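Local coordinates for alpha-n-acetylglucosaminidase family protein (Clostridium perfringens, PDB 4A41), which probably helps a family 89 alpha-N-acetylglucosaminidase recognise its glycan substrates, as a family 32 carbohydrate-binding module that holds galactose, at residues 85-90 with 127-132; 100-105 with 119-124. All coordinates share one frame; numbering follows the deposited sequence.

Contact 1 (85-90 with 127-132); sequences KFTYLP and LKTLKF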
ATOM      1  N   LYS A  85      -8.766  10.291   1.924  1.00 12.02           N
ATOM      2  CA  LYS A  85      -7.588  10.099   2.774  1.00 12.27           C
ATOM      3  C   LYS A  85      -7.078   8.662   2.623  1.00 11.79           C
ATOM      4  O   LYS A  85      -7.847   7.750   2.302  1.00 11.54           O
ATOM      5  CB  LYS A  85      -7.943  10.440   4.235  1.00 13.05           C
ATOM      6  CG  LYS A  85      -6.787  10.285   5.240  1.00 12.74           C
ATOM      7  CD  LYS A  85      -7.172  10.884   6.595  1.00 15.89           C
ATOM      8  CE  LYS A  85      -8.003   9.959   7.445  1.00 20.64           C
ATOM      9  NZ  LYS A  85      -8.083  10.407   8.895  1.00 22.72           N
ATOM     10  N   PHE A  86      -5.782   8.493   2.844  1.00 10.23           N
ATOM     11  CA  PHE A  86      -5.128   7.199   2.742  1.00 10.10           C
ATOM     12  C   PHE A  86      -4.048   7.132   3.795  1.00 10.83           C
ATOM     13  O   PHE A  86      -3.305   8.098   3.956  1.00 11.31           O
ATOM     14  CB  PHE A  86      -4.512   7.042   1.341  1.00 10.97           C
ATOM     15  CG  PHE A  86      -3.774   5.732   1.140  1.00  9.59           C
ATOM     16  CD1 PHE A  86      -4.442   4.605   0.653  1.00 10.84           C
ATOM     17  CD2 PHE A  86      -2.389   5.652   1.370  1.00 12.14           C
ATOM     18  CE1 PHE A  86      -3.774   3.424   0.429  1.00 11.37           C
ATOM     19  CE2 PHE A  86      -1.699   4.449   1.160  1.00 11.61           C
ATOM     20  CZ  PHE A  86      -2.387   3.338   0.699  1.00 11.54           C
ATOM     21  N   THR A  87      -3.947   6.022   4.529  1.00 10.51           N
ATOM     22  CA  THR A  87      -2.860   5.928   5.504  1.00 10.44           C
ATOM     23  C   THR A  87      -2.007   4.708   5.225  1.00  9.95           C
ATOM     24  O   THR A  87      -2.524   3.657   4.810  1.00  9.46           O
ATOM     25  CB  THR A  87      -3.363   5.904   6.970  1.00 11.24           C
ATOM     26  OG1 THR A  87      -4.193   4.744   7.196  1.00 11.56           O
ATOM     27  CG2 THR A  87      -4.149   7.215   7.297  1.00 11.52           C
ATOM     28  N   TYR A  88      -0.694   4.894   5.417  1.00 10.02           N
ATOM     29  CA  TYR A  88       0.296   3.850   5.245  1.00 10.09           C
ATOM     30  C   TYR A  88       0.974   3.645   6.587  1.00 11.21           C
ATOM     31  O   TYR A  88       1.619   4.575   7.091  1.00 12.17           O
ATOM     32  CB  TYR A  88       1.316   4.299   4.176  1.00 10.56           C
ATOM     33  CG  TYR A  88       2.628   3.548   4.168  1.00 10.16           C
ATOM     34  CD1 TYR A  88       2.684   2.205   3.814  1.00 12.49           C
ATOM     35  CD2 TYR A  88       3.806   4.190   4.536  1.00 11.51           C
ATOM     36  CE1 TYR A  88       3.908   1.513   3.799  1.00 12.49           C
ATOM     37  CE2 TYR A  88       5.036   3.490   4.543  1.00 11.35           C
ATOM     38  CZ  TYR A  88       5.063   2.155   4.179  1.00 10.59           C
ATOM     39  OH  TYR A  88       6.248   1.441   4.152  1.00 12.30           O
ATOM     40  N   LEU A  89       0.818   2.445   7.159  1.00 11.55           N
ATOM     41  CA  LEU A  89       1.516   2.073   8.392  1.00 11.71           C
ATOM     42  C   LEU A  89       2.667   1.144   8.037  1.00 11.50           C
ATOM     43  O   LEU A  89       2.453   0.033   7.525  1.00 10.77           O
ATOM     44  CB  LEU A  89       0.571   1.400   9.402  1.00 11.63           C
ATOM     45  CG  LEU A  89       1.239   0.988  10.725  1.00 12.38           C
ATOM     46  CD1 LEU A  89       1.601   2.250  11.530  1.00 13.16           C
ATOM     47  CD2 LEU A  89       0.313   0.072  11.532  1.00 12.21           C
ATOM     48  N   PRO A  90       3.917   1.594   8.266  1.00 11.91           N
ATOM     49  CA  PRO A  90       5.070   0.745   8.019  1.00 12.64           C
ATOM     50  C   PRO A  90       5.127  -0.415   8.992  1.00 12.41           C
ATOM     51  O   PRO A  90       4.474  -0.403  10.057  1.00 12.89           O
ATOM     52  CB  PRO A  90       6.263   1.661   8.349  1.00 12.51           C
ATOM     53  CG  PRO A  90       5.731   3.071   8.135  1.00 14.76           C
ATOM     54  CD  PRO A  90       4.307   2.975   8.610  1.00 12.48           C
ATOM     55  N   LEU A 127       3.113   6.313  11.201  1.00 14.10           N
ATOM     56  CA  LEU A 127       1.986   6.349  10.265  1.00 13.83           C
ATOM     57  C   LEU A 127       2.163   7.508   9.311  1.00 14.53           C
ATOM     58  O   LEU A 127       2.458   8.657   9.739  1.00 14.80           O
ATOM     59  CB  LEU A 127       0.659   6.519  11.015  1.00 13.62           C
ATOM     60  CG  LEU A 127      -0.615   6.404  10.180  1.00 14.04           C
ATOM     61  CD1 LEU A 127      -0.829   4.941   9.728  1.00 14.25           C
ATOM     62  CD2 LEU A 127      -1.822   6.926  10.955  1.00 14.06           C
ATOM     63  N   LYS A 128       1.988   7.225   8.026  1.00 13.79           N
ATOM     64  CA  LYS A 128       2.067   8.255   6.996  1.00 13.68           C
ATOM     65  C   LYS A 128       0.659   8.467   6.452  1.00 14.05           C
ATOM     66  O   LYS A 128      -0.010   7.520   5.992  1.00 13.96           O
ATOM     67  CB  LYS A 128       3.025   7.868   5.850  1.00 13.53           C
ATOM     68  CG  LYS A 128       4.467   7.475   6.253  1.00 15.33           C
ATOM     69  CD  LYS A 128       5.100   8.527   7.212  1.00 14.78           C
ATOM     70  CE  LYS A 128       6.620   8.269   7.393  1.00 15.44           C
ATOM     71  NZ  LYS A 128       6.906   6.871   7.932  1.00 16.03           N
ATOM     72  N   THR A 129       0.208   9.724   6.475  1.00 13.16           N
ATOM     73  CA  THR A 129      -1.153  10.039   6.053  1.00 13.44           C
ATOM     74  C   THR A 129      -1.169  10.943   4.828  1.00 13.88           C
ATOM     75  O   THR A 129      -0.447  11.962   4.770  1.00 14.70           O
ATOM     76  CB  THR A 129      -1.904  10.738   7.214  1.00 12.10           C
ATOM     77  OG1 THR A 129      -1.941   9.858   8.340  1.00 14.19           O
ATOM     78  CG2 THR A 129      -3.320  11.136   6.824  1.00 14.97           C
ATOM     79  N   LEU A 130      -2.003  10.564   3.870  1.00 13.25           N
ATOM     80  CA  LEU A 130      -2.262  11.395   2.672  1.00 13.45           C
ATOM     81  C   LEU A 130      -3.680  11.884   2.722  1.00 13.69           C
ATOM     82  O   LEU A 130      -4.603  11.130   3.005  1.00 14.27           O
ATOM     83  CB  LEU A 130      -2.035  10.611   1.378  1.00 13.40           C
ATOM     84  CG  LEU A 130      -0.649   9.962   1.221  1.00 12.48           C
ATOM     85  CD1 LEU A 130      -0.617   9.044   0.022  1.00 13.19           C
ATOM     86  CD2 LEU A 130       0.431  11.036   1.127  1.00 15.89           C
ATOM     87  N   LYS A 131      -3.855  13.180   2.457  1.00 13.55           N
ATOM     88  CA  LYS A 131      -5.200  13.778   2.367  1.00 14.04           C
ATOM     89  C   LYS A 131      -5.268  14.480   1.043  1.00 15.02           C
ATOM     90  O   LYS A 131      -4.341  15.202   0.670  1.00 17.33           O
ATOM     91  CB  LYS A 131      -5.417  14.790   3.484  1.00 13.54           C
ATOM     92  CG  LYS A 131      -5.406  14.130   4.838  1.00 15.80           C
ATOM     93  CD  LYS A 131      -5.312  15.172   5.925  1.00 17.57           C
ATOM     94  CE  LYS A 131      -5.578  14.513   7.266  1.00 20.73           C
ATOM     95  NZ  LYS A 131      -5.771  15.546   8.335  1.00 24.88           N
ATOM     96  N   PHE A 132      -6.343  14.266   0.303  1.00 13.81           N
ATOM     97  CA  PHE A 132      -6.381  14.771  -1.072  1.00 13.10           C
ATOM     98  C   PHE A 132      -7.806  15.138  -1.470  1.00 13.40           C
ATOM     99  O   PHE A 132      -8.751  14.747  -0.806  1.00 13.34           O
ATOM    100  CB  PHE A 132      -5.812  13.712  -2.048  1.00 13.47           C
ATOM    101  CG  PHE A 132      -6.185  12.300  -1.674  1.00 13.02           C
ATOM    102  CD1 PHE A 132      -7.449  11.784  -1.985  1.00 12.20           C
ATOM    103  CD2 PHE A 132      -5.278  11.505  -0.973  1.00 13.27           C
ATOM    104  CE1 PHE A 132      -7.803  10.485  -1.603  1.00 12.37           C
ATOM    105  CE2 PHE A 132      -5.622  10.205  -0.581  1.00 13.50           C
ATOM    106  CZ  PHE A 132      -6.864   9.685  -0.898  1.00 13.13           C
TER
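Phe86 and Leu130 pair across two antiparallel strands at the edge of the four-stranded sheet of a beta-sandwich, the F5/8 type C (discoidin-like) fold. Residues 85-89 and 128-132 share four backbone hydrogen bonds, two in each of the pairs Phe86-Leu130 and Tyr88-Lys128. On the inner face, Leu130 CD1 packs obliquely against the Phe86 ring, 4.1 Å from its CD2, while that ring reaches on to Leu104, Val140 and Leu142 of the opposing sheet. The Tyr88 ring receives Lys128 at its edge: Lys128 CG lies 3.8 Å from Tyr88 CD2, and bends at chi2 and chi4 fold the lysine chain back alongside the ring. Lys128 NZ ends near Pro90 CG and bonds to Ser126 O; Tyr88 OH is held by Ser153 O and Ile99 N. On the face of Lys85, Thr87, Thr129 and Lys131 the carbon parts of the side chains interlock. Thr129 CG2 lies against CG and CD of Lys85, Thr87 CG2 sits 3.6 Å from Thr129 OG1, and Leu127 CD1 drops between Thr87 CB and Leu89 CB. Phe132 CG stands between its own N and carbonyl carbon (chi1 37°), which brings the ring back against the neighbouring strand until CZ is 3.5 Å from Lys85 N.

Contact 2 (100-105 with 119-124); sequences TKYELH and GNWDDS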
ATOM      1  N   THR A 100       9.810   5.335   0.907  1.00 12.08           N
ATOM      2  CA  THR A 100      10.299   6.710   1.104  1.00 12.77           C
ATOM      3  C   THR A 100      10.024   7.624  -0.079  1.00 12.68           C
ATOM      4  O   THR A 100      10.155   8.841   0.039  1.00 13.91           O
ATOM      5  CB  THR A 100      11.792   6.725   1.426  1.00 14.18           C
ATOM      6  OG1 THR A 100      12.474   6.017   0.394  1.00 15.12           O
ATOM      7  CG2 THR A 100      12.046   6.052   2.804  1.00 16.06           C
ATOM      8  N   LYS A 101       9.646   7.046  -1.216  1.00 12.83           N
ATOM      9  CA  LYS A 101       9.181   7.865  -2.338  1.00 12.87           C
ATOM     10  C   LYS A 101       8.008   7.113  -2.971  1.00 11.32           C
ATOM     11  O   LYS A 101       8.116   5.936  -3.320  1.00 12.10           O
ATOM     12  CB  LYS A 101      10.302   8.085  -3.364  1.00 12.61           C
ATOM     13  CG  LYS A 101       9.919   9.107  -4.437  1.00 15.74           C
ATOM     14  CD  LYS A 101      11.021   9.276  -5.481  1.00 18.03           C
ATOM     15  CE  LYS A 101      10.719  10.544  -6.275  1.00 18.49           C
ATOM     16  NZ  LYS A 101      11.745  10.926  -7.292  1.00 23.42           N
ATOM     17  N   TYR A 102       6.872   7.800  -3.099  1.00 11.46           N
ATOM     18  CA  TYR A 102       5.610   7.119  -3.448  1.00 12.02           C
ATOM     19  C   TYR A 102       4.818   7.914  -4.476  1.00 11.58           C
ATOM     20  O   TYR A 102       5.031   9.131  -4.662  1.00 11.85           O
ATOM     21  CB  TYR A 102       4.714   6.953  -2.196  1.00 11.88           C
ATOM     22  CG  TYR A 102       4.244   8.294  -1.688  1.00 13.93           C
ATOM     23  CD1 TYR A 102       3.083   8.922  -2.193  1.00 16.71           C
ATOM     24  CD2 TYR A 102       4.998   8.976  -0.746  1.00 14.63           C
ATOM     25  CE1 TYR A 102       2.717  10.212  -1.729  1.00 14.52           C
ATOM     26  CE2 TYR A 102       4.631  10.229  -0.286  1.00 16.15           C
ATOM     27  CZ  TYR A 102       3.507  10.840  -0.769  1.00 17.24           C
ATOM     28  OH  TYR A 102       3.196  12.100  -0.257  1.00 20.18           O
ATOM     29  N   GLU A 103       3.888   7.206  -5.122  1.00 11.22           N
ATOM     30  CA  GLU A 103       2.737   7.821  -5.804  1.00 11.94           C
ATOM     31  C   GLU A 103       1.506   7.080  -5.316  1.00 12.15           C
ATOM     32  O   GLU A 103       1.577   5.866  -5.008  1.00 12.83           O
ATOM     33  CB  GLU A 103       2.867   7.702  -7.319  1.00 12.16           C
ATOM     34  CG  GLU A 103       4.137   8.331  -7.818  1.00 13.52           C
ATOM     35  CD  GLU A 103       4.210   8.451  -9.325  1.00 15.43           C
ATOM     36  OE1 GLU A 103       3.310   7.969 -10.064  1.00 16.27           O
ATOM     37  OE2 GLU A 103       5.223   9.020  -9.779  1.00 15.80           O
ATOM     38  N   LEU A 104       0.385   7.784  -5.261  1.00 11.64           N
ATOM     39  CA  LEU A 104      -0.920   7.168  -5.020  1.00 11.44           C
ATOM     40  C   LEU A 104      -1.758   7.380  -6.266  1.00 11.24           C
ATOM     41  O   LEU A 104      -1.867   8.515  -6.755  1.00 11.76           O
ATOM     42  CB  LEU A 104      -1.580   7.781  -3.787  1.00 11.54           C
ATOM     43  CG  LEU A 104      -2.775   6.958  -3.303  1.00 11.33           C
ATOM     44  CD1 LEU A 104      -2.367   5.676  -2.561  1.00 12.10           C
ATOM     45  CD2 LEU A 104      -3.663   7.805  -2.424  1.00 12.03           C
ATOM     46  N   HIS A 105      -2.296   6.293  -6.794  1.00 11.60           N
ATOM     47  CA  HIS A 105      -3.151   6.323  -7.995  1.00 11.90           C
ATOM     48  C   HIS A 105      -4.524   5.743  -7.675  1.00 12.24           C
ATOM     49  O   HIS A 105      -4.666   4.947  -6.749  1.00 12.79           O
ATOM     50  CB  HIS A 105      -2.566   5.482  -9.160  1.00 11.55           C
ATOM     51  CG  HIS A 105      -1.170   5.856  -9.589  1.00 13.60           C
ATOM     52  ND1 HIS A 105      -0.502   5.159 -10.577  1.00 16.54           N
ATOM     53  CD2 HIS A 105      -0.320   6.833  -9.181  1.00 14.29           C
ATOM     54  CE1 HIS A 105       0.705   5.681 -10.746  1.00 16.88           C
ATOM     55  NE2 HIS A 105       0.844   6.697  -9.911  1.00 13.95           N
ATOM     56  N   GLY A 119       5.046  12.078  -3.487  1.00 12.56           N
ATOM     57  CA  GLY A 119       5.938  12.743  -2.557  1.00 13.90           C
ATOM     58  C   GLY A 119       6.943  11.816  -1.902  1.00 13.62           C
ATOM     59  O   GLY A 119       7.192  10.682  -2.348  1.00 14.57           O
ATOM     60  N   ASN A 120       7.584  12.378  -0.887  1.00 15.29           N
ATOM     61  CA  ASN A 120       8.568  11.657  -0.086  1.00 16.38           C
ATOM     62  C   ASN A 120       8.050  11.434   1.322  1.00 15.66           C
ATOM     63  O   ASN A 120       7.338  12.274   1.886  1.00 16.11           O
ATOM     64  CB  ASN A 120       9.878  12.464   0.011  1.00 16.97           C
ATOM     65  CG  ASN A 120      10.461  12.833  -1.338  1.00 18.63           C
ATOM     66  OD1 ASN A 120      10.922  13.969  -1.528  1.00 24.66           O
ATOM     67  ND2 ASN A 120      10.451  11.919  -2.267  1.00 23.22           N
ATOM     68  N   TRP A 121       8.469  10.319   1.917  1.00 15.19           N
ATOM     69  CA  TRP A 121       8.157   9.994   3.312  1.00 15.18           C
ATOM     70  C   TRP A 121       9.459   9.676   4.012  1.00 15.83           C
ATOM     71  O   TRP A 121      10.353   9.093   3.384  1.00 15.70           O
ATOM     72  CB  TRP A 121       7.283   8.741   3.367  1.00 14.67           C
ATOM     73  CG  TRP A 121       5.816   8.966   3.077  1.00 13.60           C
ATOM     74  CD1 TRP A 121       5.076  10.098   3.324  1.00 16.65           C
ATOM     75  CD2 TRP A 121       4.908   8.000   2.526  1.00 12.52           C
ATOM     76  NE1 TRP A 121       3.761   9.885   2.957  1.00 14.52           N
ATOM     77  CE2 TRP A 121       3.635   8.611   2.462  1.00 12.57           C
ATOM     78  CE3 TRP A 121       5.041   6.672   2.093  1.00 14.10           C
ATOM     79  CZ2 TRP A 121       2.502   7.942   1.976  1.00 12.77           C
ATOM     80  CZ3 TRP A 121       3.911   6.007   1.594  1.00 13.55           C
ATOM     81  CH2 TRP A 121       2.663   6.652   1.531  1.00 14.53           C
ATOM     82  N   ASP A 122       9.544  10.004   5.302  1.00 16.51           N
ATOM     83  CA  ASP A 122      10.722   9.585   6.075  1.00 16.99           C
ATOM     84  C   ASP A 122      10.714   8.075   6.289  1.00 17.34           C
ATOM     85  O   ASP A 122       9.674   7.422   6.119  1.00 16.79           O
ATOM     86  CB  ASP A 122      10.885  10.398   7.378  1.00 17.90           C
ATOM     87  CG  ASP A 122       9.899  10.023   8.483  1.00 20.31           C
ATOM     88  OD1 ASP A 122       9.648   8.829   8.778  1.00 19.64           O
ATOM     89  OD2 ASP A 122       9.417  10.960   9.160  1.00 26.49           O
ATOM     90  N   ASP A 123      11.872   7.513   6.620  1.00 17.32           N
ATOM     91  CA  ASP A 123      11.959   6.066   6.770  1.00 18.33           C
ATOM     92  C   ASP A 123      11.633   5.536   8.167  1.00 17.73           C
ATOM     93  O   ASP A 123      11.862   4.350   8.459  1.00 17.98           O
ATOM     94  CB  ASP A 123      13.301   5.548   6.281  1.00 19.01           C
ATOM     95  CG  ASP A 123      14.464   5.972   7.163  1.00 21.53           C
ATOM     96  OD1 ASP A 123      14.259   6.448   8.305  1.00 22.52           O
ATOM     97  OD2 ASP A 123      15.616   5.797   6.702  1.00 25.74           O
ATOM     98  N   SER A 124      11.090   6.388   9.037  1.00 17.37           N
ATOM     99  CA  SER A 124      10.654   5.944  10.349  1.00 17.53           C
ATOM    100  C   SER A 124       9.386   5.068  10.275  1.00 16.79           C
ATOM    101  O   SER A 124       8.699   5.032   9.231  1.00 16.70           O
ATOM    102  CB  SER A 124      10.424   7.131  11.271  1.00 18.13           C
ATOM    103  OG  SER A 124       9.112   7.666  11.100  1.00 17.63           O
TER
HETATM  104  O   HOH W   1       4.828  13.520   1.414  1.00 26.92           O
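A beta-hairpin of strands 102-107 and 113-120, at the border of the five-stranded sheet, ends here, away from its turn, in an aromatic stack. Tyr102 and Gly119 form an antiparallel hydrogen-bonded pair: Tyr102 N gives to Gly119 O at 3.0 Å, and Gly119 N returns a longer bond to Tyr102 O. Beyond the corner at Lys101, Trp121 N reaches Thr100 O from well above the carbonyl plane. The Tyr102 ring is sandwiched. Over one face lies the six-membered ring of Trp121, centroids 4.0 Å apart and planes at 23°, with Tyr102 CE2 only 3.3 Å from Trp121 CE2; over the opposite face, offset toward the rim, comes Gly119 N, 3.3 Å above the plane. With CG between N and the carbonyl carbon (chi1 66°), the tyrosine folds back across the Gly119 backbone, and the ring lies directly on it, OH 3.6 Å from Gly119 CA. That hydroxyl lies 2.7 Å from a water in the ring plane, which donates to Asn120 O. On the outer side Lys101 CG runs beside Asn120 ND2. Thr100 CG2 rests 3.7 Å from CB of Asp123, a residue whose OD1 forms a salt bridge with Lys95. Past the tryptophan, Asp122 OD1 accepts from Ser124 N, an Asx turn, and also from Ser124 OG. Thr100 and Lys101 both face Glu146 on the neighbouring strand, a classic beta bulge.

How the contacts relate
The two contacts lie on opposing sheets of one beta-sandwich, their centres about 10 Å apart. Contact 1 is partly buried and regularly paired, with Phe86, Tyr88, Leu130 and the chain of Lys128 inward, and Lys85, Lys131 and the threonines outward. Contact 2 is a surface contact, where the pairing soon gives way to a loop and an aromatic stack, a water and charged side chains take over. Strand 128-137 follows strand 113-120 after a short loop, and Trp121 in that loop joins the two contacts: besides Tyr102 it meets Tyr88, with nearly parallel rings, and the aliphatic part of Lys128. Leu130 packs on Tyr102, and Lys128 NZ makes a long, weak ion pair with Asp122.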